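PDB 4OVY: haloacid dehalogenase domain protein hydrolase from Planctomyces limnophilus, which is a putative phosphatase of the haloacid dehalogenase superfamily that binds a calcium ion and probably acts as a hydrolase. Local coordinates for residues 10-15 / 290-295; 42-47 / 161-166; 47-52 / 264-269; 232-237 / 257-262. All coordinates share one frame; numbering follows the deposited sequence. Where two conformers were deposited one is given.

Interaction 1: 10-15 / 290-295. With EDO (1,2-ethanediol), chain G.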
# COMPACT_ATOMS: atom_id res chain seq x y z
N SER A 10 -9.56 -31.51 -10.92
CA SER A 10 -10.58 -30.62 -11.45
C SER A 10 -9.93 -29.66 -12.43
O SER A 10 -8.71 -29.54 -12.46
CB SER A 10 -11.23 -29.82 -10.32
OG SER A 10 -10.34 -28.85 -9.78
N ALA A 11 -10.74 -28.94 -13.21
CA ALA A 11 -10.19 -27.90 -14.07
C ALA A 11 -9.36 -26.90 -13.27
O ALA A 11 -8.29 -26.49 -13.70
CB ALA A 11 -11.30 -27.17 -14.83
N ALA A 12 -9.86 -26.53 -12.09
CA ALA A 12 -9.19 -25.53 -11.26
C ALA A 12 -7.83 -26.01 -10.73
O ALA A 12 -6.85 -25.28 -10.79
CB ALA A 12 -10.08 -25.07 -10.12
N ARG A 13 -7.77 -27.23 -10.21
CA ARG A 13 -6.51 -27.76 -9.69
C ARG A 13 -5.49 -27.91 -10.81
O ARG A 13 -4.31 -27.60 -10.63
CB ARG A 13 -6.70 -29.09 -8.96
CG ARG A 13 -5.53 -29.41 -8.03
CD ARG A 13 -5.64 -30.80 -7.42
NE ARG A 13 -5.45 -31.87 -8.40
CZ ARG A 13 -5.53 -33.17 -8.11
NH1 ARG A 13 -5.80 -33.55 -6.87
NH2 ARG A 13 -5.35 -34.09 -9.05
N ARG A 14 -5.94 -28.39 -11.97
CA ARG A 14 -5.05 -28.53 -13.13
C ARG A 14 -4.49 -27.19 -13.58
O ARG A 14 -3.29 -27.06 -13.82
CB ARG A 14 -5.77 -29.22 -14.30
CG ARG A 14 -6.06 -30.69 -14.04
CD ARG A 14 -6.52 -31.42 -15.29
NE ARG A 14 -7.84 -31.01 -15.74
CZ ARG A 14 -9.00 -31.48 -15.26
NH1 ARG A 14 -9.03 -32.38 -14.28
NH2 ARG A 14 -10.14 -31.03 -15.77
N ALA A 15 -5.37 -26.19 -13.66
CA ALA A 15 -4.97 -24.84 -14.08
C ALA A 15 -3.98 -24.20 -13.10
O ALA A 15 -3.01 -23.58 -13.53
CB ALA A 15 -6.19 -23.95 -14.22
N ILE A 290 -11.40 -19.65 -14.68
CA ILE A 290 -11.62 -21.03 -14.27
C ILE A 290 -12.49 -21.04 -13.02
O ILE A 290 -12.17 -20.41 -12.01
CB ILE A 290 -10.30 -21.76 -13.97
CG1 ILE A 290 -9.33 -21.63 -15.16
CG2 ILE A 290 -10.56 -23.22 -13.63
CD1 ILE A 290 -9.83 -22.22 -16.46
N VAL A 291 -13.61 -21.75 -13.11
CA VAL A 291 -14.58 -21.79 -12.03
C VAL A 291 -14.30 -22.98 -11.11
O VAL A 291 -14.20 -24.12 -11.56
CB VAL A 291 -16.01 -21.87 -12.59
CG1 VAL A 291 -17.03 -21.92 -11.45
CG2 VAL A 291 -16.28 -20.68 -13.50
N ILE A 292 -14.19 -22.69 -9.82
CA ILE A 292 -14.06 -23.70 -8.78
C ILE A 292 -15.46 -24.10 -8.31
O ILE A 292 -16.20 -23.27 -7.76
CB ILE A 292 -13.25 -23.16 -7.59
CG1 ILE A 292 -11.85 -22.73 -8.04
CG2 ILE A 292 -13.17 -24.18 -6.47
CD1 ILE A 292 -11.21 -21.70 -7.12
N ASP A 293 -15.82 -25.37 -8.53
CA ASP A 293 -17.09 -25.94 -8.04
C ASP A 293 -16.85 -26.47 -6.63
O ASP A 293 -16.27 -27.54 -6.47
CB ASP A 293 -17.52 -27.06 -8.99
CG ASP A 293 -18.87 -27.67 -8.64
OD1 ASP A 293 -19.27 -27.69 -7.46
OD2 ASP A 293 -19.53 -28.17 -9.57
N MSE A 294 -17.30 -25.73 -5.61
CA MSE A 294 -17.01 -26.10 -4.21
C MSE A 294 -17.50 -27.50 -3.86
O MSE A 294 -16.78 -28.27 -3.21
CB MSE A 294 -17.59 -25.06 -3.24
CG MSE A 294 -16.80 -23.75 -3.26
SE MSE A 294 -17.46 -22.45 -1.92
CE MSE A 294 -17.40 -23.71 -0.42
N GLN A 295 -18.70 -27.85 -4.30
CA GLN A 295 -19.30 -29.15 -4.02
C GLN A 295 -18.45 -30.30 -4.55
O GLN A 295 -18.25 -31.29 -3.85
CB GLN A 295 -20.70 -29.24 -4.66
CG GLN A 295 -21.45 -30.54 -4.39
CD GLN A 295 -22.71 -30.69 -5.23
OE1 GLN A 295 -22.75 -30.28 -6.39
NE2 GLN A 295 -23.74 -31.29 -4.65
C1 EDO G . -16.74 -33.83 -2.49
O1 EDO G . -16.29 -33.76 -3.85
C2 EDO G . -15.68 -34.49 -1.61
O2 EDO G . -14.49 -34.74 -2.36
O HOH W 1 -12.81 -26.71 -11.41
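This contact packs an N-terminal helix against the outer part of the central sheet, where Ala-12 meets Ile-290 and Ile-292. Helix 11-15 and strand 290-293 run at 127° to each other, with their axes 7.9 Å apart at closest approach. Three small residues, Ala-11, Ala-12 and Ala-15, turn their methyls to the strand. Small side chains let the backbone of the helix come close. Ile-290 CG2 lies 3.6 Å from Ala-12 CA, against the main chain itself. Ile-290 straddles the helix surface with its two branches. CG2 is anti to the backbone N and faces Ala-11 and Ala-12. CG1 stands beside that N (chi1 -53°) and lies 4.0 Å from Ala-15 CB. Further along the strand, Ile-292 CG1 approaches Ala-12 CB to 3.6 Å. One water adds a polar link. It accepts from Ala-12 N at 3.0 Å and donates to Val-291 O at 2.9 Å. This occupies an amide of the first turn, which has no helical i-4 carbonyl to bond. The start of the helix is also N-capped. Ser-10 OG accepts from Arg-13 N at 3.1 Å with an almost straight N-H...O angle of 170°. Asp-293 in turn N-caps the following helix through Arg-296 N. Strand 290-293 pairs in parallel with strand 253-260, through backbone bonds of Ile-290 to Gly-254 and Ile-256 and of Ile-292 to Ile-256 and His-258. Helix 11-24 lies over one side of this strand, while helix 294-297 begins directly at its C-terminal end.

Interaction 2: 42-47 / 161-166. With CA (calcium ion), chain J; EDO (1,2-ethanediol), chain H.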
# COMPACT_ATOMS: atom_id res chain seq x y z
N ASP A 42 -9.94 -11.76 -3.30
CA ASP A 42 -11.02 -11.22 -2.48
C ASP A 42 -11.04 -12.01 -1.16
O ASP A 42 -10.47 -13.11 -1.07
CB ASP A 42 -12.35 -11.36 -3.21
CG ASP A 42 -13.44 -10.48 -2.63
OD1 ASP A 42 -13.20 -9.65 -1.73
OD2 ASP A 42 -14.58 -10.62 -3.09
N ASN A 43 -11.69 -11.45 -0.14
CA ASN A 43 -11.84 -12.14 1.14
C ASN A 43 -13.22 -12.79 1.29
O ASN A 43 -13.35 -14.00 1.20
CB ASN A 43 -11.57 -11.16 2.30
CG ASN A 43 -11.54 -11.86 3.66
OD1 ASN A 43 -11.12 -13.01 3.78
ND2 ASN A 43 -12.00 -11.16 4.69
N ASP A 44 -14.25 -11.96 1.50
CA ASP A 44 -15.62 -12.46 1.68
C ASP A 44 -16.02 -13.36 0.51
O ASP A 44 -15.99 -12.93 -0.63
CB ASP A 44 -16.62 -11.30 1.76
CG ASP A 44 -16.39 -10.39 2.95
OD1 ASP A 44 -15.88 -10.84 4.01
OD2 ASP A 44 -16.74 -9.20 2.84
N GLY A 45 -16.38 -14.61 0.79
CA GLY A 45 -16.86 -15.54 -0.23
C GLY A 45 -15.77 -16.19 -1.07
O GLY A 45 -16.06 -17.06 -1.89
N THR A 46 -14.52 -15.77 -0.86
CA THR A 46 -13.38 -16.29 -1.60
C THR A 46 -12.44 -17.05 -0.66
O THR A 46 -12.05 -18.18 -0.95
CB THR A 46 -12.65 -15.15 -2.33
OG1 THR A 46 -13.50 -14.63 -3.36
CG2 THR A 46 -11.35 -15.62 -2.95
N LEU A 47 -12.08 -16.43 0.47
CA LEU A 47 -11.24 -17.04 1.50
C LEU A 47 -12.04 -17.54 2.71
O LEU A 47 -11.58 -18.42 3.44
CB LEU A 47 -10.18 -16.05 1.98
CG LEU A 47 -9.14 -15.59 0.96
CD1 LEU A 47 -8.16 -14.60 1.58
CD2 LEU A 47 -8.39 -16.78 0.38
N SER A 161 -10.21 -6.47 -1.06
CA SER A 161 -11.59 -6.68 -0.61
C SER A 161 -12.35 -5.36 -0.54
O SER A 161 -11.77 -4.30 -0.34
CB SER A 161 -11.58 -7.35 0.76
OG SER A 161 -12.85 -7.33 1.39
N GLY A 162 -13.67 -5.44 -0.70
CA GLY A 162 -14.54 -4.29 -0.48
C GLY A 162 -14.75 -3.98 0.99
O GLY A 162 -15.17 -2.88 1.34
N ALA A 163 -14.47 -4.96 1.85
CA ALA A 163 -14.61 -4.78 3.29
C ALA A 163 -13.55 -3.81 3.81
O ALA A 163 -12.59 -3.47 3.11
CB ALA A 163 -14.51 -6.12 4.02
N GLY A 164 -13.76 -3.36 5.04
CA GLY A 164 -12.84 -2.44 5.68
C GLY A 164 -11.48 -3.05 5.91
O GLY A 164 -11.35 -4.14 6.50
N ILE A 165 -10.46 -2.34 5.45
CA ILE A 165 -9.07 -2.75 5.61
C ILE A 165 -8.75 -3.00 7.10
O ILE A 165 -8.10 -3.99 7.43
CB ILE A 165 -8.15 -1.70 4.94
CG1 ILE A 165 -6.75 -2.24 4.72
CG2 ILE A 165 -8.09 -0.40 5.72
CD1 ILE A 165 -5.86 -1.26 3.99
N GLU A 166 -9.27 -2.16 7.98
CA GLU A 166 -8.99 -2.26 9.41
C GLU A 166 -9.85 -3.29 10.14
O GLU A 166 -9.56 -3.64 11.29
CB GLU A 166 -9.09 -0.88 10.07
CG GLU A 166 -8.11 0.16 9.53
CD GLU A 166 -6.66 -0.33 9.46
OE1 GLU A 166 -6.23 -1.15 10.31
OE2 GLU A 166 -5.93 0.11 8.54
CA CA J . -16.63 -11.54 -2.56
C1 EDO H . -17.84 -6.73 1.34
O1 EDO H . -17.14 -7.82 0.71
C2 EDO H . -18.62 -5.94 0.30
O2 EDO H . -17.83 -5.77 -0.89
O HOH W 2 -15.20 -7.39 -2.11
O HOH W 3 -14.42 -9.09 0.46
O HOH W 4 -16.43 -9.45 -4.43
O HOH W 5 -18.55 -10.97 -1.96
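Asp-42 and Ser-161 face each other where two adjacent parallel strands, 38-41 and 156-161, end, with their CA atoms 4.9 Å apart. After Ser-161 the chain changes direction at Gly-162 and Ala-163. On the other side, Asn-43 O accepts from both Thr-46 N and Leu-47 N, which holds the 42-47 loop in a tight turn. Asp-42 CG is anti to the backbone N (chi1 -163°). Its OD1 reaches 3.6 Å from Ser-161 CA, while OD2 binds the calcium ion at 2.3 Å. Asp-44 adds its backbone O to the metal at 2.5 Å. Asn-43 CB packs on Ser-161 CB at 4.1 Å, and Asp-44 OD2 lies 4.0 Å from Ala-163 CB. Ser-161 OG accepts from Ala-163 N at 2.9 Å, an ST turn. The segments are joined by two waters. One links Asp-42 OD1 to Gly-162 N, and the other touches Asp-42 OD1, Asp-44 N and Ser-161 OG. An alanine in place of Ser-161 would probably leave Ala-163 N without its ST-turn acceptor and that second water without one partner. Asn-234 OD1 and two waters are the other modelled ligands of the metal, and Lys-216 forms a salt bridge with Asp-42 OD1. An ethanediol, probably from the crystallisation liquor, donates to Asp-44 OD2 at 2.6 Å. Asp-42, Asp-44 and Thr-46 fit the DxDx(T/V) signature of haloacid dehalogenase enzymes. Polar groups gathered round a metal are consistent with the active site of such a hydrolase, where a phosphate-type substrate would probably sit.

Interaction 3: 47-52 / 264-269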
# COMPACT_ATOMS: atom_id res chain seq x y z
N LEU A 47 -12.08 -16.43 0.47
CA LEU A 47 -11.24 -17.04 1.50
C LEU A 47 -12.04 -17.54 2.71
O LEU A 47 -11.58 -18.42 3.44
CB LEU A 47 -10.18 -16.05 1.98
CG LEU A 47 -9.14 -15.59 0.96
CD1 LEU A 47 -8.16 -14.60 1.58
CD2 LEU A 47 -8.39 -16.78 0.38
N TRP A 48 -13.21 -16.96 2.94
CA TRP A 48 -14.05 -17.35 4.06
C TRP A 48 -15.53 -17.09 3.79
O TRP A 48 -15.89 -16.48 2.79
CB TRP A 48 -13.59 -16.67 5.35
CG TRP A 48 -13.93 -15.22 5.51
CD1 TRP A 48 -14.30 -14.33 4.54
CD2 TRP A 48 -13.90 -14.47 6.74
NE1 TRP A 48 -14.51 -13.09 5.08
CE2 TRP A 48 -14.26 -13.14 6.43
CE3 TRP A 48 -13.59 -14.79 8.06
CZ2 TRP A 48 -14.33 -12.15 7.39
CZ3 TRP A 48 -13.66 -13.79 9.02
CH2 TRP A 48 -14.03 -12.49 8.68
N CYS A 49 -16.37 -17.55 4.70
CA CYS A 49 -17.81 -17.54 4.51
C CYS A 49 -18.43 -16.14 4.61
O CYS A 49 -18.03 -15.35 5.46
CB CYS A 49 -18.42 -18.46 5.56
SG CYS A 49 -20.18 -18.74 5.36
N GLU A 50 -19.40 -15.85 3.74
CA GLU A 50 -20.09 -14.54 3.70
C GLU A 50 -21.62 -14.68 3.80
O GLU A 50 -22.35 -13.75 3.47
CB GLU A 50 -19.73 -13.78 2.42
CG GLU A 50 -20.21 -14.48 1.16
CD GLU A 50 -19.82 -13.78 -0.12
OE1 GLU A 50 -19.38 -12.61 -0.08
OE2 GLU A 50 -19.95 -14.43 -1.18
N GLN A 51 -22.09 -15.84 4.24
CA GLN A 51 -23.50 -16.08 4.52
C GLN A 51 -23.64 -16.36 6.01
O GLN A 51 -22.76 -16.97 6.60
CB GLN A 51 -24.02 -17.26 3.71
CG GLN A 51 -23.94 -17.10 2.19
CD GLN A 51 -24.85 -16.00 1.65
OE1 GLN A 51 -25.80 -15.57 2.29
NE2 GLN A 51 -24.55 -15.54 0.43
N PRO A 52 -24.75 -15.91 6.64
CA PRO A 52 -25.92 -15.22 6.07
C PRO A 52 -25.68 -13.75 5.72
O PRO A 52 -26.57 -13.11 5.15
CB PRO A 52 -26.96 -15.33 7.19
CG PRO A 52 -26.15 -15.38 8.44
CD PRO A 52 -24.89 -16.11 8.09
N ARG A 264 -22.38 -28.66 2.84
CA ARG A 264 -21.19 -28.35 3.65
C ARG A 264 -20.97 -26.84 3.85
O ARG A 264 -20.25 -26.43 4.76
CB ARG A 264 -19.96 -29.00 3.03
CG ARG A 264 -20.05 -30.52 2.91
CD ARG A 264 -18.78 -31.15 2.35
NE ARG A 264 -18.48 -30.65 1.01
CZ ARG A 264 -17.32 -30.80 0.37
NH1 ARG A 264 -16.30 -31.45 0.93
NH2 ARG A 264 -17.17 -30.29 -0.84
N GLU A 265 -21.57 -26.02 3.00
CA GLU A 265 -21.39 -24.57 3.10
C GLU A 265 -22.71 -23.91 2.72
O GLU A 265 -23.73 -24.19 3.35
CB GLU A 265 -20.18 -24.10 2.26
CG GLU A 265 -19.53 -22.80 2.73
CD GLU A 265 -19.79 -21.58 1.84
OE1 GLU A 265 -19.42 -20.46 2.25
OE2 GLU A 265 -20.35 -21.73 0.73
N PHE A 266 -22.72 -23.05 1.69
CA PHE A 266 -23.94 -22.44 1.20
C PHE A 266 -23.96 -22.51 -0.31
O PHE A 266 -22.90 -22.45 -0.94
CB PHE A 266 -24.00 -20.98 1.62
CG PHE A 266 -24.13 -20.79 3.10
CD1 PHE A 266 -23.01 -20.70 3.90
CD2 PHE A 266 -25.38 -20.69 3.68
CE1 PHE A 266 -23.13 -20.52 5.27
CE2 PHE A 266 -25.51 -20.51 5.05
CZ PHE A 266 -24.38 -20.43 5.84
N ALA A 267 -25.15 -22.64 -0.88
CA ALA A 267 -25.30 -22.65 -2.34
C ALA A 267 -25.98 -21.36 -2.74
O ALA A 267 -27.09 -21.07 -2.29
CB ALA A 267 -26.09 -23.85 -2.80
N TYR A 268 -25.31 -20.57 -3.57
CA TYR A 268 -25.85 -19.31 -4.06
C TYR A 268 -25.05 -18.79 -5.24
O TYR A 268 -23.87 -19.07 -5.36
CB TYR A 268 -25.85 -18.24 -2.96
CG TYR A 268 -24.48 -17.89 -2.40
CD1 TYR A 268 -23.93 -18.61 -1.35
CD2 TYR A 268 -23.75 -16.81 -2.90
CE1 TYR A 268 -22.69 -18.29 -0.83
CE2 TYR A 268 -22.50 -16.47 -2.39
CZ TYR A 268 -21.98 -17.21 -1.34
OH TYR A 268 -20.76 -16.89 -0.82
N ASP A 269 -25.71 -18.04 -6.12
CA ASP A 269 -25.00 -17.27 -7.14
C ASP A 269 -25.80 -16.05 -7.60
O ASP A 269 -25.62 -14.95 -7.06
CB ASP A 269 -24.48 -18.14 -8.31
CG ASP A 269 -25.48 -19.19 -8.81
OD1 ASP A 269 -26.68 -18.91 -8.97
OD2 ASP A 269 -25.02 -20.32 -9.10
O HOH W 6 -20.23 -17.85 1.75
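Tyr-268 OH donates to Glu-50 OE2 at 2.6 Å, the direct hydrogen bond between the two segments. It uses the lone pair of OE2 that points away from the other carboxylate oxygen. Gln-51 fills the space between two rings. Its CB sits 3.4 Å from the Phe-266 centroid, only 6° off the ring normal, a CH-pi contact over the face. Cys-49 SG lies 3.4 Å from Phe-266 CE1, an oblique sulfur-aromatic contact. In Gln-51, chi2 of -66° places CD so that the chain bends. Beyond it NE2 lies over the centre of the Tyr-268 ring, 3.3 Å above its plane. The amide and this ring are not stacked, as their planes are 64° apart. NE2 is hydrogen-bonded to Ser-272 OG. One water accepts from Glu-50 N at 2.9 Å. It donates to Glu-265 OE1 and Tyr-268 OH, both at 2.8 Å. A phenylalanine in place of Tyr-268 would probably leave Glu-50 OE2 without its strong donor, deprive this water of an acceptor and make the carboxylate more mobile. In the second shell, Glu-265 OE1 has Tyr-140 OH as partner, and OE2 is bonded to His-259 ND1. OE2 also accepts from Phe-266 N at 2.9 Å, met from above the carboxylate plane. Calcium binding has been seen at Glu-50 in this protein, but here its side chain stands about 4 Å from the ion. The Tyr-268 ring stacks on His-259. The loop between strand 38-41 and helix 55-67 is thereby joined to strand 267-268, which pairs antiparallel with strand 253-260 of the central sheet.

Interaction 4: 232-237 / 257-262. With CA (calcium ion), chain J.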
# COMPACT_ATOMS: atom_id res chain seq x y z
N VAL A 232 -8.06 -14.32 -7.64
CA VAL A 232 -9.17 -15.18 -7.29
C VAL A 232 -10.27 -14.35 -6.63
O VAL A 232 -10.01 -13.59 -5.69
CB VAL A 232 -8.75 -16.33 -6.35
CG1 VAL A 232 -9.90 -17.31 -6.18
CG2 VAL A 232 -7.49 -17.02 -6.88
N GLY A 233 -11.48 -14.52 -7.13
CA GLY A 233 -12.65 -13.84 -6.58
C GLY A 233 -13.82 -14.80 -6.54
O GLY A 233 -13.64 -16.01 -6.74
N ASN A 234 -15.01 -14.28 -6.27
CA ASN A 234 -16.22 -15.11 -6.25
C ASN A 234 -17.50 -14.40 -6.69
O ASN A 234 -18.53 -15.05 -6.86
CB ASN A 234 -16.46 -15.68 -4.86
CG ASN A 234 -16.93 -14.62 -3.88
OD1 ASN A 234 -16.20 -13.69 -3.57
ND2 ASN A 234 -18.17 -14.74 -3.41
N SER A 235 -17.47 -13.08 -6.87
CA SER A 235 -18.70 -12.35 -7.14
C SER A 235 -18.51 -11.35 -8.27
O SER A 235 -17.40 -11.12 -8.75
CB SER A 235 -19.15 -11.63 -5.87
OG SER A 235 -18.37 -10.45 -5.65
N ASP A 236 -19.61 -10.75 -8.69
CA ASP A 236 -19.56 -9.76 -9.75
C ASP A 236 -18.76 -8.51 -9.37
O ASP A 236 -18.24 -7.83 -10.24
CB ASP A 236 -20.97 -9.38 -10.21
CG ASP A 236 -21.63 -10.47 -11.03
OD1 ASP A 236 -21.00 -11.55 -11.27
OD2 ASP A 236 -22.79 -10.26 -11.46
N GLY A 237 -18.64 -8.23 -8.07
CA GLY A 237 -17.74 -7.19 -7.58
C GLY A 237 -16.26 -7.42 -7.87
O GLY A 237 -15.47 -6.49 -7.76
N VAL A 257 -14.57 -18.65 -7.25
CA VAL A 257 -15.11 -19.61 -6.29
C VAL A 257 -16.64 -19.61 -6.42
O VAL A 257 -17.29 -18.61 -6.09
CB VAL A 257 -14.71 -19.27 -4.84
CG1 VAL A 257 -15.28 -20.29 -3.86
CG2 VAL A 257 -13.20 -19.18 -4.70
N HIS A 258 -17.18 -20.73 -6.91
CA HIS A 258 -18.61 -20.90 -7.12
C HIS A 258 -19.21 -21.69 -5.96
O HIS A 258 -18.85 -22.85 -5.72
CB HIS A 258 -18.86 -21.60 -8.46
CG HIS A 258 -20.29 -21.58 -8.91
ND1 HIS A 258 -20.76 -22.37 -9.94
CD2 HIS A 258 -21.36 -20.87 -8.47
CE1 HIS A 258 -22.05 -22.15 -10.12
NE2 HIS A 258 -22.44 -21.23 -9.24
N HIS A 259 -20.13 -21.06 -5.25
CA HIS A 259 -20.76 -21.66 -4.08
C HIS A 259 -21.92 -22.56 -4.47
O HIS A 259 -23.07 -22.10 -4.61
CB HIS A 259 -21.21 -20.57 -3.13
CG HIS A 259 -20.06 -19.80 -2.55
ND1 HIS A 259 -19.61 -19.99 -1.27
CD2 HIS A 259 -19.24 -18.87 -3.11
CE1 HIS A 259 -18.58 -19.19 -1.05
NE2 HIS A 259 -18.33 -18.51 -2.15
N THR A 260 -21.61 -23.84 -4.65
CA THR A 260 -22.54 -24.84 -5.15
C THR A 260 -22.92 -25.88 -4.10
O THR A 260 -23.72 -26.78 -4.39
CB THR A 260 -21.89 -25.59 -6.33
OG1 THR A 260 -20.60 -26.07 -5.93
CG2 THR A 260 -21.76 -24.68 -7.55
N ASP A 261 -22.38 -25.75 -2.89
CA ASP A 261 -22.49 -26.80 -1.87
C ASP A 261 -23.35 -26.36 -0.69
O ASP A 261 -22.84 -25.81 0.29
CB ASP A 261 -21.09 -27.20 -1.40
CG ASP A 261 -21.07 -28.52 -0.65
OD1 ASP A 261 -22.13 -28.92 -0.11
OD2 ASP A 261 -19.99 -29.15 -0.60
N ALA A 262 -24.65 -26.63 -0.77
CA ALA A 262 -25.59 -26.25 0.30
C ALA A 262 -25.46 -27.14 1.54
O ALA A 262 -25.91 -26.77 2.62
CB ALA A 262 -27.02 -26.30 -0.21
CA CA J . -16.63 -11.54 -2.56
O HOH W 4 -16.43 -9.45 -4.43
O HOH W 5 -18.55 -10.97 -1.96
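Asn-234 meets Val-257 and His-259 with its CG set between the backbone N and the carbonyl carbon (chi1 72°). His-259 has CG anti to its carbonyl carbon (chi1 -65°). Asn-234 OD1 binds the calcium ion at 2.4 Å. His-259 NE2 lies 4.0 Å from Asn-234 ND2. These two planar groups meet obliquely, without a hydrogen bond. Each has partners elsewhere: Asn-234 OD1 accepts from Thr-46 OG1, ND2 has a weak bond to Glu-50 OE2, and His-259 NE2 is bonded to Gly-45 O. His-259 ND1 is held by Glu-265 OE2. The backbones are joined by Val-257 N, which donates to Gly-233 O at 2.8 Å. The bond lies in the carbonyl plane and is nearly straight, with an N-H...O angle of 164°. Strand 230-233 ends there. Asn-234 CB rests 3.3 Å from Val-257 O. That carbonyl is buried and has no hydrogen-bonding partner in the model. Val-257 CG2 touches Val-232 CG1 at 4.1 Å, an apolar contact between the two valines. Asp-42 OD2, Asp-44 O and two waters are the other modelled ligands of the ion; one of these waters also hydrogen-bonds Ser-235 OG. Asp-238, a residue at which calcium binding has also been seen, accepts from Asn-234 N. The contact joins the two strands of a beta-alpha-beta unit made of strand 230-233, helix 239-246 and strand 253-260. Strand 230-233 pairs in parallel with strand 38-41 on its other edge, and strand 290-293 flanks strand 253-260, with Ile-292 and Met-294 packed on Val-257.

How the interactions relate
All four contacts gather on one sheet and its loops. Interactions 2 and 4 share the calcium ion and lie about 13 Å apart between centres. Interaction 3 is about 8 Å from interaction 4 between centres, and strand 267-268 directly follows strand 253-260. Interaction 1 is the most peripheral, about 21 Å from interaction 2 between centres. It touches interaction 4 through paired strands 290-293 and 253-260. Along the chain, interaction 1 encloses the others, interactions 2 and 3 alternate their segments and share Leu-47, and interaction 4 lies between the two segments of interaction 3. Parts far apart in sequence thus converge on the metal site, with the N-terminal helix 11-24 packed on strand 290-293 of the same sheet.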